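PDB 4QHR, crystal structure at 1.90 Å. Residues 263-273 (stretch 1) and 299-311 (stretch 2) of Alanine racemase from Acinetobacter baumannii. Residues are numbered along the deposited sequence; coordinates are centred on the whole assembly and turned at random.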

ATOM      1  N   ALA A 263      -8.277   7.965 -33.087  1.00 33.22           N
ATOM      2  CA  ALA A 263      -7.059   8.647 -32.696  1.00 32.51           C
ATOM      3  C   ALA A 263      -7.270   9.393 -31.353  1.00 34.03           C
ATOM      4  O   ALA A 263      -8.371   9.879 -31.048  1.00 32.76           O
ATOM      5  CB  ALA A 263      -6.603   9.605 -33.779  1.00 33.78           C
ATOM      6  N   MET A 264      -6.217   9.482 -30.541  1.00 31.20           N
ATOM      7  CA  MET A 264      -6.371  10.082 -29.229  1.00 27.75           C
ATOM      8  C   MET A 264      -5.082  10.606 -28.622  1.00 24.07           C
ATOM      9  O   MET A 264      -3.989  10.283 -29.073  1.00 24.08           O
ATOM     10  CB  MET A 264      -7.055   9.082 -28.288  1.00 28.75           C
ATOM     11  CG  MET A 264      -6.327   7.798 -28.013  1.00 29.66           C
ATOM     12  SD  MET A 264      -7.417   6.600 -27.219  1.00 31.40           S
ATOM     13  CE  MET A 264      -7.490   7.148 -25.544  1.00 30.35           C
ATOM     14  N   ASP A 265      -5.253  11.437 -27.603  1.00 21.60           N
ATOM     15  CA  ASP A 265      -4.158  12.020 -26.826  1.00 19.55           C
ATOM     16  C   ASP A 265      -4.117  11.307 -25.471  1.00 17.20           C
ATOM     17  O   ASP A 265      -5.135  11.136 -24.845  1.00 17.80           O
ATOM     18  CB  ASP A 265      -4.387  13.527 -26.681  1.00 20.28           C
ATOM     19  CG  ASP A 265      -4.521  14.196 -28.032  1.00 21.80           C
ATOM     20  OD1 ASP A 265      -3.571  14.053 -28.800  1.00 22.62           O
ATOM     21  OD2 ASP A 265      -5.575  14.795 -28.338  1.00 24.48           O
ATOM     22  N   ILE A 266      -2.927  10.883 -25.085  1.00 15.38           N
ATOM     23  CA  ILE A 266      -2.653  10.114 -23.879  1.00 14.46           C
ATOM     24  C   ILE A 266      -1.712  10.936 -23.066  1.00 12.36           C
ATOM     25  O   ILE A 266      -0.821  11.546 -23.620  1.00 10.92           O
ATOM     26  CB  ILE A 266      -1.893   8.819 -24.242  1.00 14.88           C
ATOM     27  CG1 ILE A 266      -2.801   7.929 -25.098  1.00 15.36           C
ATOM     28  CG2 ILE A 266      -1.467   8.058 -22.996  1.00 15.49           C
ATOM     29  CD1 ILE A 266      -4.183   7.685 -24.512  1.00 15.67           C
ATOM     30  N   ALA A 267      -1.909  10.968 -21.759  1.00 11.29           N
ATOM     31  CA  ALA A 267      -0.870  11.529 -20.887  1.00 10.88           C
ATOM     32  C   ALA A 267      -0.366  10.429 -19.931  1.00 10.68           C
ATOM     33  O   ALA A 267      -1.134   9.572 -19.496  1.00 10.00           O
ATOM     34  CB  ALA A 267      -1.422  12.683 -20.108  1.00 11.28           C
ATOM     35  N   ILE A 268       0.927  10.487 -19.619  1.00  9.99           N
ATOM     36  CA  ILE A 268       1.489   9.638 -18.612  1.00 10.33           C
ATOM     37  C   ILE A 268       1.600  10.454 -17.323  1.00  9.78           C
ATOM     38  O   ILE A 268       2.044  11.622 -17.311  1.00  9.29           O
ATOM     39  CB  ILE A 268       2.832   9.032 -19.029  1.00 10.58           C
ATOM     40  CG1 ILE A 268       2.720   8.342 -20.391  1.00 10.82           C
ATOM     41  CG2 ILE A 268       3.328   8.060 -17.955  1.00 11.17           C
ATOM     42  CD1 ILE A 268       1.651   7.259 -20.481  1.00 10.91           C
ATOM     43  N   VAL A 269       1.184   9.818 -16.220  1.00  9.15           N
ATOM     44  CA  VAL A 269       1.140  10.461 -14.933  1.00  8.73           C
ATOM     45  C   VAL A 269       2.114   9.777 -13.974  1.00  8.02           C
ATOM     46  O   VAL A 269       2.260   8.552 -14.008  1.00  8.19           O
ATOM     47  CB  VAL A 269      -0.278  10.354 -14.347  1.00  9.13           C
ATOM     48  CG1 VAL A 269      -0.329  10.923 -12.956  1.00  9.02           C
ATOM     49  CG2 VAL A 269      -1.266  11.100 -15.250  1.00  9.23           C
ATOM     50  N   SER A 270       2.730  10.557 -13.092  1.00  7.30           N
ATOM     51  CA  SER A 270       3.717  10.061 -12.195  1.00  6.77           C
ATOM     52  C   SER A 270       3.098   9.471 -10.911  1.00  6.43           C
ATOM     53  O   SER A 270       3.385   9.930  -9.815  1.00  6.36           O
ATOM     54  CB  SER A 270       4.726  11.147 -11.823  1.00  6.57           C
ATOM     55  OG  SER A 270       4.096  12.293 -11.221  1.00  6.47           O
ATOM     56  N   ILE A 271       2.304   8.439 -11.080  1.00  6.00           N
ATOM     57  CA  ILE A 271       1.868   7.623  -9.932  1.00  5.87           C
ATOM     58  C   ILE A 271       1.670   6.205 -10.386  1.00  5.86           C
ATOM     59  O   ILE A 271       1.342   5.990 -11.568  1.00  6.03           O
ATOM     60  CB  ILE A 271       0.574   8.179  -9.363  1.00  5.84           C
ATOM     61  CG1 ILE A 271       0.516   7.901  -7.877  1.00  5.93           C
ATOM     62  CG2 ILE A 271      -0.677   7.580 -10.057  1.00  5.84           C
ATOM     63  CD1 ILE A 271       1.442   8.787  -7.080  1.00  5.93           C
ATOM     64  N   GLY A 272       1.854   5.231  -9.475  1.00  5.65           N
ATOM     65  CA  GLY A 272       1.486   3.850  -9.777  1.00  5.66           C
ATOM     66  C   GLY A 272       1.325   3.065  -8.498  1.00  5.63           C
ATOM     67  O   GLY A 272       1.253   3.663  -7.404  1.00  5.83           O
ATOM     68  N   TYR A 273       1.312   1.742  -8.589  1.00  5.65           N
ATOM     69  CA  TYR A 273       1.046   0.957  -7.407  1.00  5.62           C
ATOM     70  C   TYR A 273       2.177   0.969  -6.435  1.00  5.49           C
ATOM     71  O   TYR A 273       1.951   0.644  -5.288  1.00  5.47           O
ATOM     72  CB  TYR A 273       0.538  -0.469  -7.679  1.00  5.66           C
ATOM     73  CG  TYR A 273       1.538  -1.321  -8.436  1.00  5.68           C
ATOM     74  CD1 TYR A 273       2.598  -1.925  -7.811  1.00  5.76           C
ATOM     75  CD2 TYR A 273       1.369  -1.542  -9.810  1.00  5.81           C
ATOM     76  CE1 TYR A 273       3.506  -2.725  -8.532  1.00  5.74           C
ATOM     77  CE2 TYR A 273       2.223  -2.331 -10.513  1.00  5.71           C
ATOM     78  CZ  TYR A 273       3.296  -2.884  -9.891  1.00  5.91           C
ATOM     79  OH  TYR A 273       4.159  -3.630 -10.699  1.00  6.02           O
ATOM     80  N   ARG A 299      -3.075  -0.830 -18.376  1.00 12.99           N
ATOM     81  CA  ARG A 299      -2.698  -1.199 -17.012  1.00 13.78           C
ATOM     82  C   ARG A 299      -1.941  -0.105 -16.226  1.00 12.46           C
ATOM     83  O   ARG A 299      -1.173   0.751 -16.784  1.00 12.06           O
ATOM     84  CB  ARG A 299      -1.836  -2.469 -17.020  1.00 16.75           C
ATOM     85  CG  ARG A 299      -2.652  -3.720 -17.372  1.00 20.60           C
ATOM     86  CD  ARG A 299      -1.937  -4.984 -16.957  1.00 23.66           C
ATOM     87  NE  ARG A 299      -2.640  -6.180 -17.433  1.00 29.22           N
ATOM     88  CZ  ARG A 299      -2.051  -7.302 -17.878  1.00 32.61           C
ATOM     89  NH1 ARG A 299      -0.726  -7.413 -17.942  1.00 34.96           N
ATOM     90  NH2 ARG A 299      -2.800  -8.330 -18.272  1.00 34.12           N
ATOM     91  N   VAL A 300      -2.101  -0.198 -14.910  1.00 11.00           N
ATOM     92  CA  VAL A 300      -1.344   0.626 -13.959  1.00 10.52           C
ATOM     93  C   VAL A 300      -0.004  -0.072 -13.692  1.00  9.74           C
ATOM     94  O   VAL A 300       0.024  -1.251 -13.328  1.00  8.85           O
ATOM     95  CB  VAL A 300      -2.163   0.780 -12.645  1.00 10.90           C
ATOM     96  CG1 VAL A 300      -1.373   1.384 -11.497  1.00 10.93           C
ATOM     97  CG2 VAL A 300      -3.443   1.517 -12.936  1.00 10.93           C
ATOM     98  N   SER A 301       1.099   0.652 -13.839  1.00  9.16           N
ATOM     99  CA  SER A 301       2.407   0.047 -13.551  1.00  9.36           C
ATOM    100  C   SER A 301       2.898   0.491 -12.152  1.00  8.63           C
ATOM    101  O   SER A 301       2.172   1.148 -11.409  1.00  7.81           O
ATOM    102  CB  SER A 301       3.393   0.396 -14.680  1.00  9.99           C
ATOM    103  OG  SER A 301       3.707   1.754 -14.686  1.00 11.29           O
ATOM    104  N   MET A 302       4.110   0.093 -11.813  1.00  7.87           N
ATOM    105  CA  MET A 302       4.638   0.410 -10.502  1.00  7.72           C
ATOM    106  C   MET A 302       4.692   1.913 -10.293  1.00  7.71           C
ATOM    107  O   MET A 302       4.324   2.351  -9.242  1.00  7.39           O
ATOM    108  CB  MET A 302       5.987  -0.250 -10.282  1.00  7.50           C
ATOM    109  CG  MET A 302       6.449  -0.182  -8.816  1.00  7.45           C
ATOM    110  SD  MET A 302       7.931  -1.180  -8.555  1.00  7.50           S
ATOM    111  CE  MET A 302       7.247  -2.823  -8.802  1.00  7.73           C
ATOM    112  N   ASP A 303       5.176   2.664 -11.304  1.00  8.02           N
ATOM    113  CA  ASP A 303       5.504   4.066 -11.209  1.00  8.67           C
ATOM    114  C   ASP A 303       4.701   5.022 -12.073  1.00  8.75           C
ATOM    115  O   ASP A 303       4.816   6.256 -11.925  1.00  9.53           O
ATOM    116  CB  ASP A 303       6.962   4.266 -11.603  1.00  9.03           C
ATOM    117  CG  ASP A 303       7.888   3.365 -10.822  1.00  8.99           C
ATOM    118  OD1 ASP A 303       7.736   3.124  -9.614  1.00  8.89           O
ATOM    119  OD2 ASP A 303       8.813   2.884 -11.462  1.00  9.69           O
ATOM    120  N   MET A 304       3.861   4.495 -12.930  1.00  8.62           N
ATOM    121  CA  MET A 304       3.182   5.318 -13.927  1.00  8.75           C
ATOM    122  C   MET A 304       1.795   4.785 -14.277  1.00  8.35           C
ATOM    123  O   MET A 304       1.568   3.573 -14.183  1.00  7.51           O
ATOM    124  CB  MET A 304       3.982   5.316 -15.205  1.00  9.38           C
ATOM    125  CG  MET A 304       5.172   6.218 -15.193  1.00 10.15           C
ATOM    126  SD  MET A 304       6.171   6.026 -16.695  1.00 11.82           S
ATOM    127  CE  MET A 304       7.103   4.528 -16.391  1.00 10.96           C
ATOM    128  N   ILE A 305       0.910   5.716 -14.645  1.00  7.99           N
ATOM    129  CA  ILE A 305      -0.374   5.385 -15.247  1.00  7.81           C
ATOM    130  C   ILE A 305      -0.569   6.202 -16.520  1.00  7.92           C
ATOM    131  O   ILE A 305       0.074   7.270 -16.723  1.00  7.49           O
ATOM    132  CB  ILE A 305      -1.607   5.576 -14.266  1.00  7.63           C
ATOM    133  CG1 ILE A 305      -1.855   7.055 -13.953  1.00  7.52           C
ATOM    134  CG2 ILE A 305      -1.435   4.765 -13.025  1.00  7.58           C
ATOM    135  CD1 ILE A 305      -3.027   7.370 -13.037  1.00  7.46           C
ATOM    136  N   ALA A 306      -1.487   5.707 -17.378  1.00  8.09           N
ATOM    137  CA  ALA A 306      -1.870   6.428 -18.584  1.00  8.33           C
ATOM    138  C   ALA A 306      -3.345   6.865 -18.486  1.00  8.98           C
ATOM    139  O   ALA A 306      -4.186   6.113 -17.980  1.00  8.69           O
ATOM    140  CB  ALA A 306      -1.647   5.560 -19.804  1.00  8.45           C
ATOM    141  N   ILE A 307      -3.636   8.077 -18.969  1.00  9.91           N
ATOM    142  CA  ILE A 307      -4.963   8.641 -18.968  1.00 11.25           C
ATOM    143  C   ILE A 307      -5.297   9.166 -20.366  1.00 11.88           C
ATOM    144  O   ILE A 307      -4.403   9.615 -21.118  1.00 10.29           O
ATOM    145  CB  ILE A 307      -5.121   9.746 -17.906  1.00 12.90           C
ATOM    146  CG1 ILE A 307      -4.199  10.888 -18.180  1.00 14.12           C
ATOM    147  CG2 ILE A 307      -4.815   9.211 -16.476  1.00 12.72           C
ATOM    148  CD1 ILE A 307      -4.254  11.900 -17.069  1.00 15.88           C
ATOM    149  N   ASP A 308      -6.574   9.069 -20.715  1.00 12.53           N
ATOM    150  CA  ASP A 308      -7.075   9.628 -21.953  1.00 13.44           C
ATOM    151  C   ASP A 308      -7.388  11.091 -21.720  1.00 13.93           C
ATOM    152  O   ASP A 308      -8.314  11.409 -20.983  1.00 14.16           O
ATOM    153  CB  ASP A 308      -8.324   8.863 -22.385  1.00 13.73           C
ATOM    154  CG  ASP A 308      -8.977   9.445 -23.612  1.00 14.64           C
ATOM    155  OD1 ASP A 308      -8.408  10.340 -24.231  1.00 12.84           O
ATOM    156  OD2 ASP A 308     -10.083   8.946 -23.951  1.00 15.52           O
ATOM    157  N   VAL A 309      -6.617  11.962 -22.370  1.00 15.07           N
ATOM    158  CA  VAL A 309      -6.774  13.399 -22.239  1.00 16.57           C
ATOM    159  C   VAL A 309      -7.305  14.028 -23.520  1.00 19.29           C
ATOM    160  O   VAL A 309      -7.274  15.246 -23.655  1.00 21.69           O
ATOM    161  CB  VAL A 309      -5.479  14.109 -21.815  1.00 15.68           C
ATOM    162  CG1 VAL A 309      -5.157  13.738 -20.365  1.00 15.48           C
ATOM    163  CG2 VAL A 309      -4.307  13.809 -22.747  1.00 15.19           C
ATOM    164  N   THR A 310      -7.784  13.213 -24.440  1.00 21.14           N
ATOM    165  CA  THR A 310      -8.330  13.721 -25.701  1.00 23.39           C
ATOM    166  C   THR A 310      -9.238  14.953 -25.485  1.00 25.86           C
ATOM    167  O   THR A 310      -9.046  15.989 -26.148  1.00 27.20           O
ATOM    168  CB  THR A 310      -9.037  12.606 -26.498  1.00 23.52           C
ATOM    169  OG1 THR A 310      -8.122  11.519 -26.669  1.00 22.75           O
ATOM    170  CG2 THR A 310      -9.455  13.137 -27.906  1.00 24.09           C
ATOM    171  N   ASN A 311     -10.154  14.877 -24.519  1.00 26.75           N
ATOM    172  CA  ASN A 311     -11.151  15.942 -24.296  1.00 28.38           C
ATOM    173  C   ASN A 311     -10.756  17.057 -23.322  1.00 29.40           C
ATOM    174  O   ASN A 311     -11.580  17.901 -23.039  1.00 28.02           O
ATOM    175  CB  ASN A 311     -12.464  15.295 -23.794  1.00 28.99           C
TER

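The two stretches run antiparallel, and strand 264-269 pairs with strand 305-308. Together they bury 973 Å² of surface.

Stretch 2 begins with R299, which makes no contact. V300 points toward stretch 1. V300 O lies at the edge of the Y273 ring, 3.7 Å from Y273 CE2. S301 O accepts a hydrogen bond from Y273 N at 3.0 Å. S301 O also lies 3.2 Å from G272 CA, a CA-H...O contact. G272 has no side chain, and a CB there would clash with S301 O and M302 O. S301 OG and S301 N both donate to M304 O, at 2.9 and 3.0 Å. M302 packs on the tyrosine: M302 CA sits over one ring face, 3.6 Å from the centroid of the Y273 ring. The CA atoms of D303 and G272 are 4.3 Å apart, so the backbones run close here.

M304 SD meets I268 CG2 at 3.7 Å. The regular pairing then begins. I305 and V269 exchange two backbone hydrogen bonds: V269 N to I305 O at 2.8 Å, and I305 N to V269 O at 3.2 Å. I305 CG1 packs on V269 CB at 3.7 Å, an apolar contact. A306 faces I268 in a non-hydrogen-bonded pair. A306 CB lies 3.8 Å from I268 CD1, also an apolar contact, on the sheet face shared with I266 and D308.

I307 repeats the two-bond pattern with A267: A267 N to I307 O at 2.9 Å, and I307 N to A267 O at 3.0 Å. On the other face, which carries A267, V269, I305 and I307, I307 CD1 touches V269 CG2 at 3.6 Å. D308 pairs with I266 without hydrogen bonds between them. D308 OD1 accepts from T310 N at 2.9 Å and T310 OG1 at 2.7 Å. V309 N donates to D265 O at 3.0 Å. T310 OG1 accepts from D265 N at 3.0 Å, extending the bonding past the strand.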